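Local coordinates for protein beta-glucuronidase (uncultured Clostridium sp., PDB 6U7J) that hydrolyses beta-D-glucuronides to release glucuronic acid and, as a gut microbial enzyme, probably contributes to reactivating conjugated estrogens, at residues 488-491 / 492-495; 535-538 / 539-543. All blocks are in the same frame, centred on the assembly; numbering follows the deposited sequence.

Contacts 1 and 2 lie one on each of two neighbouring helices of the TIM barrel, their centres about 10 Å apart and 28 to 29 Å from that of the chain. Contact 1 (488-495) is mid-helix and partly buried; to its regular helical backbone bonds it adds a carboxylate that takes an indole N-H and reaches a lysine, weakly, through a water. Contact 2 (535-543) is more buried and lies where its helix ends, so backbone bonds change from the helical pattern to a turn while a methionine packs toward strand 545-551. The two touch directly: L491 packs on M539 and C542, K488 lies on A538, and K488 NZ stands 3.5 Å from E541 OE1, a long, weak ion pair.

Contact 1: 488-491 / 492-495; sequences KTDL and IKWH
D490 OD2 takes the indole N-H of W494, one helical turn on, with NE1 2.8 Å away. The bond is bent (132° at the hydrogen): OD2 lies in the ring plane at the indole edge, yet NE1 meets it from above the carboxylate, whose plane stands 83° from the ring. Turning CG anti to the backbone N (chi1 -159°) lays the D490 side chain alongside W494. R469 forms a salt bridge with OD2 too, so two donors grip one buried oxygen and probably favour the charged carboxylate. The other oxygen, OD1, accepts from a water modelled rather close, which accepts weakly from K493 NZ. D490 OD1 and K493 NZ themselves stay 4.5 Å apart; the direct salt bridge of K493 is to E454. Regular i to i+4 backbone bonds join the two turns, from I492 N to K488 O through H495 N to L491 O. On another side of the helix, I492 CD1 lies 4.1 Å from both CG and NZ of K488, the two chains side by side. L491 and W494 pack on strand 465-468, and L491 also reaches strand 502-506, the inward packing of a TIM-barrel helix in a beta-alpha-beta crossover.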
loop_
_atom_site.group_PDB
_atom_site.type_symbol
_atom_site.label_atom_id
_atom_site.label_comp_id
_atom_site.label_asym_id
_atom_site.label_seq_id
_atom_site.Cartn_x
_atom_site.Cartn_y
_atom_site.Cartn_z
ATOM N N LYS B 488 -4.953 -33.561 -6.957
ATOM C CA LYS B 488 -4.524 -34.955 -7.030
ATOM C C LYS B 488 -5.465 -35.765 -7.909
ATOM O O LYS B 488 -5.022 -36.513 -8.789
ATOM C CB LYS B 488 -4.446 -35.576 -5.640
ATOM C CG LYS B 488 -3.745 -36.938 -5.607
ATOM C CD LYS B 488 -3.717 -37.482 -4.172
ATOM C CE LYS B 488 -3.236 -38.939 -4.102
ATOM N NZ LYS B 488 -2.057 -39.131 -4.971
ATOM N N THR B 489 -6.771 -35.600 -7.706
ATOM C CA THR B 489 -7.747 -36.328 -8.510
ATOM C C THR B 489 -7.623 -35.959 -9.982
ATOM O O THR B 489 -7.622 -36.831 -10.859
ATOM C CB THR B 489 -9.160 -36.031 -8.008
ATOM O OG1 THR B 489 -9.326 -36.577 -6.696
ATOM C CG2 THR B 489 -10.194 -36.637 -8.937
ATOM N N ASP B 490 -7.511 -34.662 -10.275
ATOM C CA ASP B 490 -7.413 -34.251 -11.669
ATOM C C ASP B 490 -6.117 -34.751 -12.292
ATOM O O ASP B 490 -6.122 -35.267 -13.413
ATOM C CB ASP B 490 -7.530 -32.729 -11.781
ATOM C CG ASP B 490 -7.948 -32.279 -13.172
ATOM O OD1 ASP B 490 -9.047 -32.661 -13.625
ATOM O OD2 ASP B 490 -7.166 -31.553 -13.820
ATOM N N LEU B 491 -5.002 -34.625 -11.570
ATOM C CA LEU B 491 -3.723 -35.110 -12.074
ATOM C C LEU B 491 -3.813 -36.573 -12.483
ATOM O O LEU B 491 -3.299 -36.967 -13.541
ATOM C CB LEU B 491 -2.643 -34.942 -11.002
ATOM C CG LEU B 491 -2.116 -33.539 -10.740
ATOM C CD1 LEU B 491 -1.137 -33.582 -9.576
ATOM C CD2 LEU B 491 -1.459 -33.003 -12.008
ATOM N N ILE B 492 -4.464 -37.393 -11.655
ATOM C CA ILE B 492 -4.488 -38.826 -11.918
ATOM C C ILE B 492 -5.363 -39.128 -13.131
ATOM O O ILE B 492 -5.037 -40.009 -13.938
ATOM C CB ILE B 492 -4.936 -39.591 -10.658
ATOM C CG1 ILE B 492 -3.873 -39.462 -9.561
ATOM C CG2 ILE B 492 -5.152 -41.062 -10.976
ATOM C CD1 ILE B 492 -4.315 -40.020 -8.221
ATOM N N LYS B 493 -6.464 -38.383 -13.301
ATOM C CA LYS B 493 -7.298 -38.556 -14.491
ATOM C C LYS B 493 -6.535 -38.211 -15.775
ATOM O O LYS B 493 -6.672 -38.909 -16.789
ATOM C CB LYS B 493 -8.574 -37.717 -14.372
ATOM C CG LYS B 493 -9.468 -38.173 -13.219
ATOM C CD LYS B 493 -10.908 -37.679 -13.328
ATOM C CE LYS B 493 -10.992 -36.168 -13.262
ATOM N NZ LYS B 493 -12.383 -35.687 -12.994
ATOM N N TRP B 494 -5.716 -37.153 -15.754
ATOM C CA TRP B 494 -4.941 -36.796 -16.947
ATOM C C TRP B 494 -3.913 -37.878 -17.279
ATOM O O TRP B 494 -3.665 -38.177 -18.455
ATOM C CB TRP B 494 -4.241 -35.442 -16.754
ATOM C CG TRP B 494 -5.137 -34.229 -16.882
ATOM C CD1 TRP B 494 -5.653 -33.484 -15.866
ATOM C CD2 TRP B 494 -5.604 -33.626 -18.098
ATOM N NE1 TRP B 494 -6.420 -32.458 -16.367
ATOM C CE2 TRP B 494 -6.404 -32.523 -17.736
ATOM C CE3 TRP B 494 -5.429 -33.916 -19.459
ATOM C CZ2 TRP B 494 -7.027 -31.707 -18.679
ATOM C CZ3 TRP B 494 -6.049 -33.106 -20.396
ATOM C CH2 TRP B 494 -6.838 -32.014 -20.003
ATOM N N HIS B 495 -3.295 -38.467 -16.259
ATOM C CA HIS B 495 -2.308 -39.508 -16.523
ATOM C C HIS B 495 -2.970 -40.779 -17.031
ATOM O O HIS B 495 -2.469 -41.421 -17.964
ATOM C CB HIS B 495 -1.509 -39.812 -15.265
ATOM C CG HIS B 495 -0.459 -40.853 -15.467
ATOM N ND1 HIS B 495 0.538 -40.726 -16.412
ATOM C CD2 HIS B 495 -0.243 -42.037 -14.845
ATOM C CE1 HIS B 495 1.323 -41.786 -16.363
ATOM N NE2 HIS B 495 0.871 -42.596 -15.422
HETATM O O HOH W 1 -10.812 -33.256 -11.888
#

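Contact 2: 535-538 / 539-543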
loop_
_atom_site.group_PDB
_atom_site.type_symbol
_atom_site.label_atom_id
_atom_site.label_comp_id
_atom_site.label_asym_id
_atom_site.label_seq_id
_atom_site.Cartn_x
_atom_site.Cartn_y
_atom_site.Cartn_z
ATOM N N ASN B 535 -1.475 -27.138 -3.565
ATOM C CA ASN B 535 -1.286 -27.692 -4.897
ATOM C C ASN B 535 -0.011 -28.524 -4.952
ATOM O O ASN B 535 -0.012 -29.639 -5.483
ATOM C CB ASN B 535 -1.272 -26.575 -5.945
ATOM C CG ASN B 535 -2.672 -26.098 -6.294
ATOM O OD1 ASN B 535 -3.479 -26.857 -6.833
ATOM N ND2 ASN B 535 -2.981 -24.843 -5.959
ATOM N N ASN B 536 1.071 -28.018 -4.359
ATOM C CA ASN B 536 2.336 -28.740 -4.384
ATOM C C ASN B 536 2.213 -30.090 -3.688
ATOM O O ASN B 536 2.837 -31.075 -4.108
ATOM C CB ASN B 536 3.429 -27.895 -3.733
ATOM C CG ASN B 536 3.940 -26.811 -4.656
ATOM O OD1 ASN B 536 3.604 -26.795 -5.835
ATOM N ND2 ASN B 536 4.745 -25.898 -4.125
ATOM N N LYS B 537 1.410 -30.148 -2.619
ATOM C CA LYS B 537 1.174 -31.409 -1.927
ATOM C C LYS B 537 0.585 -32.445 -2.872
ATOM O O LYS B 537 0.979 -33.613 -2.846
ATOM C CB LYS B 537 0.241 -31.179 -0.744
ATOM C CG LYS B 537 0.157 -32.348 0.204
ATOM C CD LYS B 537 -0.886 -32.098 1.277
ATOM C CE LYS B 537 -1.774 -33.327 1.457
ATOM N NZ LYS B 537 -1.877 -33.751 2.883
ATOM N N ALA B 538 -0.359 -32.024 -3.721
ATOM C CA ALA B 538 -0.976 -32.940 -4.672
ATOM C C ALA B 538 0.064 -33.524 -5.624
ATOM O O ALA B 538 0.134 -34.742 -5.819
ATOM C CB ALA B 538 -2.076 -32.219 -5.449
ATOM N N MET B 539 0.881 -32.664 -6.228
ATOM C CA MET B 539 1.860 -33.132 -7.200
ATOM C C MET B 539 2.909 -34.025 -6.553
ATOM O O MET B 539 3.415 -34.956 -7.192
ATOM C CB MET B 539 2.532 -31.943 -7.877
ATOM C CG MET B 539 1.577 -31.008 -8.597
ATOM S SD MET B 539 2.506 -29.635 -9.334
ATOM C CE MET B 539 1.994 -28.287 -8.256
ATOM N N ASP B 540 3.254 -33.754 -5.295
ATOM C CA ASP B 540 4.248 -34.572 -4.619
ATOM C C ASP B 540 3.778 -36.008 -4.420
ATOM O O ASP B 540 4.613 -36.897 -4.223
ATOM C CB ASP B 540 4.613 -33.934 -3.284
ATOM C CG ASP B 540 5.566 -32.770 -3.450
ATOM O OD1 ASP B 540 6.135 -32.623 -4.560
ATOM O OD2 ASP B 540 5.752 -32.008 -2.476
ATOM N N GLU B 541 2.474 -36.265 -4.492
ATOM C CA GLU B 541 1.949 -37.620 -4.366
ATOM C C GLU B 541 1.742 -38.320 -5.710
ATOM O O GLU B 541 1.192 -39.423 -5.737
ATOM C CB GLU B 541 0.634 -37.597 -3.581
ATOM C CG GLU B 541 0.851 -37.199 -2.142
ATOM C CD GLU B 541 -0.401 -37.270 -1.288
ATOM O OE1 GLU B 541 -1.456 -37.752 -1.768
ATOM O OE2 GLU B 541 -0.312 -36.833 -0.119
ATOM N N CYS B 542 2.174 -37.714 -6.814
ATOM C CA CYS B 542 2.009 -38.270 -8.153
ATOM C C CYS B 542 3.379 -38.476 -8.778
ATOM O O CYS B 542 4.101 -37.503 -9.026
ATOM C CB CYS B 542 1.165 -37.341 -9.023
ATOM S SG CYS B 542 -0.515 -37.085 -8.426
ATOM N N ASP B 543 3.724 -39.732 -9.071
ATOM C CA ASP B 543 5.054 -40.042 -9.595
ATOM C C ASP B 543 5.214 -39.718 -11.077
ATOM O O ASP B 543 6.328 -39.814 -11.597
ATOM C CB ASP B 543 5.404 -41.521 -9.348
ATOM C CG ASP B 543 4.498 -42.506 -10.108
ATOM O OD1 ASP B 543 3.485 -42.103 -10.713
ATOM O OD2 ASP B 543 4.814 -43.717 -10.101
#
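M539 curls back along the helix so that its terminal methyl, CE, comes to 3.3 Å from the amide oxygen OD1 of N536, three residues earlier. The methionine leaves the backbone with CG beside its own N (chi1 -59°), stays extended through chi2 and then bends at chi3, which swings CE toward the preceding turn; the same methyl is 3.7 Å from N535 O. The hydrogen bond that N536 OD1 accepts comes from the Y507 hydroxyl, which anchors the amide oxygen that the methyl abuts.

The backbone shows the helix running out. M539 N still donates to N535 O and D540 N to N536 O in the i to i+4 pattern. The N-H of E541 is shared: its bond to K537 O is long and weak, while A538 O, 3.1 Å away, receives it more firmly, though from well above the carbonyl plane. This i to i+3 bond, followed by C542 N to M539 O, tightens the last turn.

The D540 carboxylate folds back over its own turn, where CG lies 3.3 Å from N536 O, an approach of acceptor groups with no bond between them; OD2 has its salt bridge with R589, on helix 581-592. K537 and E541 turn instead to helix 480-498 and run side by side, their nearest side-chain approach 4.1 Å between K537 CE and E541 OE2. Each has a partner in Y484 of that helix, whose ring receives K537 as a cation-pi contact and whose hydroxyl hydrogen-bonds E541 OE1.

N535, A538 and C542 rest on helix 480-498, while N536 and M539 face strand 545-551, so this C-terminal turn is wedged between a neighbouring barrel helix and the strand that its own chain enters next.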